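Local coordinates for protein ferredoxin (Nitrosospira multiformis, PDB 3LMF) that is of unknown function but, as a cysteine-rich four-helix bundle of the Csp family, may bind copper ions along its core, at residues C74-C77 and A78-D82. Numbering follows the deposited sequence.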
# COMPACT_ATOMS: atom_id res chain seq x y z
N CYS A 74 -4.38 -12.85 8.57
CA CYS A 74 -4.92 -12.36 9.84
C CYS A 74 -4.16 -12.93 11.04
O CYS A 74 -3.96 -12.23 12.03
CB CYS A 74 -6.40 -12.70 9.95
SG CYS A 74 -7.48 -11.65 8.97
N GLY A 75 -3.74 -14.19 10.94
CA GLY A 75 -3.00 -14.81 12.03
C GLY A 75 -1.72 -14.04 12.32
O GLY A 75 -1.32 -13.85 13.47
N VAL A 76 -1.06 -13.60 11.25
CA VAL A 76 0.18 -12.85 11.39
C VAL A 76 -0.15 -11.46 11.91
O VAL A 76 0.57 -10.91 12.75
CB VAL A 76 0.90 -12.74 10.04
CG1 VAL A 76 2.08 -11.79 10.15
CG2 VAL A 76 1.37 -14.13 9.61
N CYS A 77 -1.25 -10.89 11.43
CA CYS A 77 -1.67 -9.57 11.86
C CYS A 77 -1.96 -9.55 13.36
O CYS A 77 -1.60 -8.58 14.04
CB CYS A 77 -2.91 -9.13 11.07
SG CYS A 77 -3.43 -7.41 11.34
N ALA A 78 -2.58 -10.60 13.88
CA ALA A 78 -2.89 -10.65 15.32
C ALA A 78 -1.62 -10.62 16.15
O ALA A 78 -1.56 -9.95 17.19
CB ALA A 78 -3.69 -11.91 15.64
N GLU A 79 -0.60 -11.33 15.70
CA GLU A 79 0.66 -11.39 16.41
C GLU A 79 1.32 -10.01 16.49
O GLU A 79 1.78 -9.60 17.55
CB GLU A 79 1.59 -12.38 15.71
CG GLU A 79 2.72 -12.89 16.57
CD GLU A 79 3.48 -14.02 15.90
OE1 GLU A 79 2.83 -14.99 15.46
OE2 GLU A 79 4.73 -13.93 15.81
N ILE A 80 1.33 -9.29 15.37
CA ILE A 80 1.93 -7.96 15.32
C ILE A 80 1.12 -6.95 16.14
O ILE A 80 1.69 -6.06 16.77
CB ILE A 80 2.05 -7.48 13.85
CG1 ILE A 80 2.99 -8.42 13.10
CG2 ILE A 80 2.57 -6.05 13.80
CD1 ILE A 80 2.98 -8.24 11.60
N CYS A 81 -0.20 -7.08 16.12
CA CYS A 81 -1.06 -6.19 16.89
C CYS A 81 -0.81 -6.35 18.39
O CYS A 81 -0.75 -5.36 19.12
CB CYS A 81 -2.54 -6.46 16.58
SG CYS A 81 -3.11 -5.87 14.94
N ASP A 82 -0.67 -7.59 18.86
CA ASP A 82 -0.41 -7.85 20.27
C ASP A 82 0.91 -7.22 20.69
O ASP A 82 1.01 -6.63 21.76
CB ASP A 82 -0.34 -9.35 20.59
CG ASP A 82 -1.71 -9.99 20.73
OD1 ASP A 82 -2.58 -9.42 21.43
OD2 ASP A 82 -1.91 -11.09 20.17
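Cys74 and Ala78 open this stretch of alpha helix, about two and a half turns in the first half of helix 70-90 of a cysteine-rich four-helix bundle. The carbonyl O of Cys74 accepts a hydrogen bond from Ala78 N, 2.8 Å from that O, and CB of Ala78 sits beside that same oxygen. Cys74 itself points away from the following turn and packs on Met111, while Ala78 rests on Cys108, so this side of the helix is covered by helix 95-112. Next comes Gly75, whose O receives only a weak bond from Glu79 N, 3.4 Å long. The carboxylate of Glu79 has its strongest partner across the subunit boundary, where OE1 forms a salt bridge with Lys72 of the second subunit. Val76 begins the apolar strip that faces that subunit. Its O accepts the N-H of Ile80, and the two side chains run side by side, pointing the same way. With CG1 anti to the backbone N (chi1 172°), Val76 brings this methyl within 3.9 Å of Ile80 CD1; beyond them, Val76 packs on Val76 of the second subunit and Ile80 on Phe62 of that subunit. Cys77 turns inward, towards helix 43-64, against Ile55, Cys56 and Ser59. One turn on, Cys81 touches Cys56 as well as Cys104 of helix 95-112, so cysteines from three helices gather here. In Csp relatives, rows of such thiols hold copper ions, and this spacing would be consistent with a similar role. The two thiols reach each other through different rotations: SG of Cys77 is anti to its own N (chi1 -172°), that of Cys81 lies beside its N. They end 3.9 Å apart, SG to SG, in van der Waals contact without a disulfide, and the Cys81 SG also stands 3.2 Å from the carbonyl O of Cys77.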